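Long-range contacts in trichothecene 3-O-acetyltransferase (Gibberella zeae, PDB 2RKV), which transfers an acetyl group from acetyl coenzyme A to the 3-hydroxyl of trichothecene mycotoxins, T-2 toxin among the compounds it binds: residues 22-28 with 397-403; 277-281 with 371-375. One frame throughout, in Å; residues are numbered along the deposited sequence.

Contact 1. Residues 22-28 with 397-403; sequences QISLLYP and PETVRRP
Antiparallel strand pairing sets S24 and L25 against R401 and V400 in a buried contact at one border of a five-stranded mixed sheet, where 399-401 is an outermost strand and 20-28 lies one place further in. S24 and R401 form a hydrogen-bonded pair, S24 N to R401 O at 2.8 Å and R401 N to S24 O at 2.9 Å; L25 and V400 follow as a non-hydrogen-bonded pair. Branched V400 suits the strand, and its CG1 meets I23 CG1 diagonally at 3.8 Å. On the other face T399 CG2 rests on L26 CB. The pairing fits the two-domain BAHD fold, in which the chain, after a DFGWG-like motif that includes F390, crosses back to add a strand to the N-terminal sheet. At the start of this return P397, flat and rigid, lies alongside Y27 with its CA over one ring face, a CH-pi contact 4.2 Å from the centroid and 27° off the normal, while Y27 OH bonds to Y388 O. At the far end, long arms let amide and guanidinium meet: R402 NH1 reaches Q22 OE1 at 2.8 Å, planes 48° apart, and also binds P403 O. With R402 bent at chi2 (-144°), Q22 O sits above its guanidinium; this buried carbonyl has no hydrogen-bonding partner. R119 O and E113 take Q22 NE2, fixing the amide's rotation, and T121 takes R402 NH2.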
loop_
_atom_site.group_PDB
_atom_site.type_symbol
_atom_site.label_atom_id
_atom_site.label_comp_id
_atom_site.label_asym_id
_atom_site.label_seq_id
_atom_site.Cartn_x
_atom_site.Cartn_y
_atom_site.Cartn_z
ATOM N N GLN A 22 -4.655 5.260 -0.575
ATOM C CA GLN A 22 -5.556 5.532 -1.701
ATOM C C GLN A 22 -5.304 4.580 -2.861
ATOM O O GLN A 22 -4.169 4.202 -3.134
ATOM C CB GLN A 22 -5.375 6.963 -2.226
ATOM C CG GLN A 22 -5.404 8.055 -1.166
ATOM C CD GLN A 22 -4.731 9.322 -1.648
ATOM O OE1 GLN A 22 -3.789 9.270 -2.449
ATOM N NE2 GLN A 22 -5.192 10.468 -1.155
ATOM N N ILE A 23 -6.371 4.206 -3.559
ATOM C CA ILE A 23 -6.248 3.479 -4.816
ATOM C C ILE A 23 -7.383 3.945 -5.722
ATOM O O ILE A 23 -8.498 4.200 -5.241
ATOM C CB ILE A 23 -6.249 1.928 -4.601
ATOM C CG1 ILE A 23 -5.871 1.163 -5.881
ATOM C CG2 ILE A 23 -7.596 1.453 -4.002
ATOM C CD1 ILE A 23 -4.394 1.270 -6.277
ATOM N N SER A 24 -7.084 4.089 -7.013
ATOM C CA SER A 24 -8.073 4.499 -8.001
ATOM C C SER A 24 -8.270 3.435 -9.063
ATOM O O SER A 24 -7.300 2.828 -9.537
ATOM C CB SER A 24 -7.674 5.823 -8.676
ATOM O OG SER A 24 -7.537 6.863 -7.716
ATOM N N LEU A 25 -9.538 3.234 -9.432
ATOM C CA LEU A 25 -9.936 2.327 -10.492
ATOM C C LEU A 25 -10.601 3.162 -11.589
ATOM O O LEU A 25 -11.519 3.933 -11.318
ATOM C CB LEU A 25 -10.910 1.264 -9.945
ATOM C CG LEU A 25 -10.343 0.127 -9.068
ATOM C CD1 LEU A 25 -9.663 0.617 -7.805
ATOM C CD2 LEU A 25 -11.433 -0.903 -8.716
ATOM N N LEU A 26 -10.099 3.018 -12.813
ATOM C CA LEU A 26 -10.623 3.728 -13.976
ATOM C C LEU A 26 -11.475 2.793 -14.822
ATOM O O LEU A 26 -11.050 1.687 -15.154
ATOM C CB LEU A 26 -9.465 4.288 -14.824
ATOM C CG LEU A 26 -9.833 4.899 -16.183
ATOM C CD1 LEU A 26 -10.553 6.241 -15.989
ATOM C CD2 LEU A 26 -8.583 5.071 -17.046
ATOM N N TYR A 27 -12.674 3.254 -15.182
ATOM C CA TYR A 27 -13.567 2.527 -16.073
ATOM C C TYR A 27 -13.968 3.443 -17.212
ATOM O O TYR A 27 -14.240 4.629 -16.969
ATOM C CB TYR A 27 -14.856 2.145 -15.360
ATOM C CG TYR A 27 -14.692 1.245 -14.166
ATOM C CD1 TYR A 27 -14.850 -0.133 -14.292
ATOM C CD2 TYR A 27 -14.419 1.771 -12.906
ATOM C CE1 TYR A 27 -14.722 -0.966 -13.196
ATOM C CE2 TYR A 27 -14.284 0.941 -11.799
ATOM C CZ TYR A 27 -14.440 -0.426 -11.955
ATOM O OH TYR A 27 -14.319 -1.269 -10.869
ATOM N N PRO A 28 -14.054 2.903 -18.440
ATOM C CA PRO A 28 -14.660 3.708 -19.496
ATOM C C PRO A 28 -16.170 3.808 -19.275
ATOM O O PRO A 28 -16.788 2.882 -18.735
ATOM C CB PRO A 28 -14.364 2.899 -20.764
ATOM C CG PRO A 28 -14.295 1.509 -20.300
ATOM C CD PRO A 28 -13.649 1.575 -18.937
ATOM N N PRO A 397 -12.063 -2.826 -14.432
ATOM C CA PRO A 397 -11.217 -1.636 -14.531
ATOM C C PRO A 397 -10.305 -1.682 -15.749
ATOM O O PRO A 397 -9.769 -2.745 -16.084
ATOM C CB PRO A 397 -10.361 -1.714 -13.264
ATOM C CG PRO A 397 -11.238 -2.404 -12.277
ATOM C CD PRO A 397 -11.932 -3.468 -13.106
ATOM N N GLU A 398 -10.154 -0.533 -16.403
ATOM C CA GLU A 398 -9.214 -0.373 -17.505
ATOM C C GLU A 398 -7.790 -0.238 -16.968
ATOM O O GLU A 398 -6.823 -0.689 -17.604
ATOM C CB GLU A 398 -9.613 0.845 -18.344
ATOM C CG GLU A 398 -8.669 1.167 -19.473
ATOM C CD GLU A 398 -9.281 2.131 -20.477
ATOM O OE1 GLU A 398 -10.489 2.009 -20.773
ATOM O OE2 GLU A 398 -8.547 3.007 -20.971
ATOM N N THR A 399 -7.676 0.388 -15.795
ATOM C CA THR A 399 -6.431 0.427 -15.034
ATOM C C THR A 399 -6.720 0.584 -13.540
ATOM O O THR A 399 -7.824 0.976 -13.143
ATOM C CB THR A 399 -5.446 1.536 -15.517
ATOM O OG1 THR A 399 -4.135 1.279 -14.980
ATOM C CG2 THR A 399 -5.907 2.943 -15.081
ATOM N N VAL A 400 -5.711 0.271 -12.728
ATOM C CA VAL A 400 -5.786 0.383 -11.275
ATOM C C VAL A 400 -4.493 1.055 -10.837
ATOM O O VAL A 400 -3.420 0.461 -10.930
ATOM C CB VAL A 400 -5.904 -1.003 -10.600
ATOM C CG1 VAL A 400 -5.973 -0.855 -9.087
ATOM C CG2 VAL A 400 -7.119 -1.769 -11.146
ATOM N N ARG A 401 -4.596 2.303 -10.397
ATOM C CA ARG A 401 -3.421 3.131 -10.115
ATOM C C ARG A 401 -3.527 3.868 -8.786
ATOM O O ARG A 401 -4.615 4.304 -8.385
ATOM C CB ARG A 401 -3.211 4.177 -11.225
ATOM C CG ARG A 401 -3.100 3.635 -12.650
ATOM C CD ARG A 401 -1.843 2.779 -12.851
ATOM N NE ARG A 401 -1.182 3.108 -14.114
ATOM C CZ ARG A 401 -0.583 2.234 -14.920
ATOM N NH1 ARG A 401 -0.579 0.932 -14.643
ATOM N NH2 ARG A 401 0.003 2.670 -16.031
ATOM N N ARG A 402 -2.390 4.011 -8.106
ATOM C CA ARG A 402 -2.330 4.821 -6.907
ATOM C C ARG A 402 -2.255 6.308 -7.259
ATOM O O ARG A 402 -1.413 6.710 -8.083
ATOM C CB ARG A 402 -1.121 4.454 -6.044
ATOM C CG ARG A 402 -1.347 4.870 -4.611
ATOM C CD ARG A 402 -0.115 5.361 -3.861
ATOM N NE ARG A 402 -0.504 5.620 -2.472
ATOM C CZ ARG A 402 -1.195 6.691 -2.069
ATOM N NH1 ARG A 402 -1.543 7.641 -2.935
ATOM N NH2 ARG A 402 -1.540 6.816 -0.792
ATOM N N PRO A 403 -3.111 7.139 -6.626
ATOM C CA PRO A 403 -2.952 8.596 -6.779
ATOM C C PRO A 403 -1.575 9.145 -6.396
ATOM O O PRO A 403 -0.920 8.659 -5.462
ATOM C CB PRO A 403 -4.022 9.164 -5.830
ATOM C CG PRO A 403 -5.109 8.108 -5.873
ATOM C CD PRO A 403 -4.289 6.818 -5.799
#

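Contact 2. Residues 277-281 with 371-375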
loop_
_atom_site.group_PDB
_atom_site.type_symbol
_atom_site.label_atom_id
_atom_site.label_comp_id
_atom_site.label_asym_id
_atom_site.label_seq_id
_atom_site.Cartn_x
_atom_site.Cartn_y
_atom_site.Cartn_z
ATOM N N ARG A 277 22.781 5.682 -7.754
ATOM C CA ARG A 277 23.212 6.399 -6.559
ATOM C C ARG A 277 24.739 6.453 -6.421
ATOM O O ARG A 277 25.262 7.342 -5.753
ATOM C CB ARG A 277 22.552 5.831 -5.301
ATOM C CG ARG A 277 21.103 6.288 -5.178
ATOM C CD ARG A 277 20.298 5.503 -4.169
ATOM N NE ARG A 277 18.980 6.122 -4.018
ATOM C CZ ARG A 277 18.004 5.665 -3.241
ATOM N NH1 ARG A 277 18.162 4.548 -2.534
ATOM N NH2 ARG A 277 16.857 6.332 -3.183
ATOM N N LEU A 278 25.431 5.508 -7.057
ATOM C CA LEU A 278 26.897 5.507 -7.100
ATOM C C LEU A 278 27.450 6.790 -7.711
ATOM O O LEU A 278 28.602 7.162 -7.455
ATOM C CB LEU A 278 27.417 4.309 -7.895
ATOM C CG LEU A 278 27.411 2.946 -7.205
ATOM C CD1 LEU A 278 27.647 1.855 -8.239
ATOM C CD2 LEU A 278 28.454 2.879 -6.088
ATOM N N GLU A 279 26.629 7.456 -8.520
ATOM C CA GLU A 279 27.012 8.723 -9.146
ATOM C C GLU A 279 27.032 9.902 -8.170
ATOM O O GLU A 279 27.574 10.961 -8.492
ATOM C CB GLU A 279 26.120 9.026 -10.354
ATOM C CG GLU A 279 26.179 7.975 -11.459
ATOM C CD GLU A 279 27.600 7.693 -11.942
ATOM O OE1 GLU A 279 28.330 8.658 -12.255
ATOM O OE2 GLU A 279 27.985 6.504 -12.009
ATOM N N ARG A 280 26.463 9.721 -6.979
ATOM C CA ARG A 280 26.444 10.796 -5.977
ATOM C C ARG A 280 26.974 10.421 -4.595
ATOM O O ARG A 280 27.265 11.303 -3.786
ATOM C CB ARG A 280 25.063 11.455 -5.877
ATOM C CG ARG A 280 23.946 10.529 -5.451
ATOM C CD ARG A 280 22.675 11.320 -5.183
ATOM N NE ARG A 280 21.580 10.439 -4.770
ATOM C CZ ARG A 280 21.323 10.088 -3.513
ATOM N NH1 ARG A 280 22.072 10.542 -2.517
ATOM N NH2 ARG A 280 20.303 9.277 -3.247
ATOM N N ILE A 281 27.085 9.126 -4.311
ATOM C CA ILE A 281 27.656 8.661 -3.038
ATOM C C ILE A 281 28.613 7.475 -3.229
ATOM O O ILE A 281 28.610 6.828 -4.275
ATOM C CB ILE A 281 26.564 8.313 -1.976
ATOM C CG1 ILE A 281 25.478 7.423 -2.592
ATOM C CG2 ILE A 281 25.982 9.594 -1.338
ATOM C CD1 ILE A 281 24.200 7.327 -1.784
ATOM N N PRO A 371 16.492 7.887 3.884
ATOM C CA PRO A 371 15.847 8.144 2.587
ATOM C C PRO A 371 16.814 8.306 1.411
ATOM O O PRO A 371 16.439 8.053 0.264
ATOM C CB PRO A 371 15.059 9.438 2.820
ATOM C CG PRO A 371 15.627 10.039 4.086
ATOM C CD PRO A 371 16.120 8.889 4.903
ATOM N N SER A 372 18.048 8.725 1.689
ATOM C CA SER A 372 19.042 8.892 0.638
ATOM C C SER A 372 19.477 7.563 0.014
ATOM O O SER A 372 19.747 7.500 -1.186
ATOM C CB SER A 372 20.262 9.649 1.173
ATOM O OG SER A 372 21.306 9.668 0.212
ATOM N N THR A 373 19.526 6.508 0.824
ATOM C CA THR A 373 20.117 5.238 0.393
ATOM C C THR A 373 19.200 4.022 0.506
ATOM O O THR A 373 19.548 2.945 0.015
ATOM C CB THR A 373 21.380 4.912 1.211
ATOM O OG1 THR A 373 21.071 4.969 2.607
ATOM C CG2 THR A 373 22.502 5.900 0.897
ATOM N N SER A 374 18.052 4.195 1.157
ATOM C CA SER A 374 17.120 3.093 1.387
ATOM C C SER A 374 16.183 2.849 0.203
ATOM O O SER A 374 16.144 3.613 -0.763
ATOM C CB SER A 374 16.288 3.330 2.657
ATOM O OG SER A 374 17.102 3.323 3.830
ATOM N N VAL A 375 15.445 1.746 0.289
ATOM C CA VAL A 375 14.270 1.522 -0.545
ATOM C C VAL A 375 13.180 1.073 0.410
ATOM O O VAL A 375 13.399 0.169 1.204
ATOM C CB VAL A 375 14.506 0.434 -1.614
ATOM C CG1 VAL A 375 13.179 0.048 -2.292
ATOM C CG2 VAL A 375 15.530 0.898 -2.644
HETATM O O HOH W 1 19.849 2.074 -2.836
#
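R277 and S372 bury the most surface here, and T373 comes next. R277, the last residue of helix 261-277, sends an extended chain to the 371-375 loop, long enough for its planar head to reach the loop backbone. Its NH1 donates to S374 O at 2.8 Å in a nearly straight bond (175°); the oxygen lies in the guanidinium plane, whereas the nitrogen stands above the carbonyl plane. S372 O lies over one face of the same guanidinium, 3.2 Å above its centre, without a hydrogen bond to it. A water accepts from R277 NH1 and donates to T373 O, closing a small bridge.

S372 also faces R280, which grips it end-on: NH1 bonds to S372 OG at 3.0 Å, and NH2 meets a lone pair of S372 O at 2.8 Å. With OG beside its own carbonyl carbon (chi1 172°), the small serine presents hydroxyl and carbonyl together to one arginine. D433 forms salt bridges with NE of both R277 and R280, probably offsetting part of their combined charge, and S410 joins R277 NH2. T373 supplies the apolar part, its CG2 packing tightly against I281 CD1 at 3.5 Å.

R277 O accepts from both R280 N and I281 N as the chain turns out of the helix. An arginine closing the helix and another in the turn after it thus hold the neighbouring loop by two carbonyls and a hydroxyl. In this BAHD acyltransferase the contact ties a helix-to-strand connection, leading into 286-294, to the loop before the neighbouring parallel strand 375-379; R291, A292 and S378 on these strands line the coenzyme A pocket.

Contact 1 is buried, its centre about 14 Å from that of the chain, whereas contact 2 is only partly buried and lies about 23 Å out. They share no strand or helix: the first completes the border of the five-stranded sheet, the second joins loops feeding the seven-stranded one. Contact 2 is nested along the chain within the loop that contact 1 closes, yet their nearest atoms are about 14 Å apart. Main-chain pairing and apolar packing dominate in 22-28 with 397-403. In 277-281 with 371-375, two arginine side chains replace strand pairing, and a water takes part. Arginine serves both, but on a side-chain amide in contact 1 and on backbone carbonyls and a hydroxyl in contact 2.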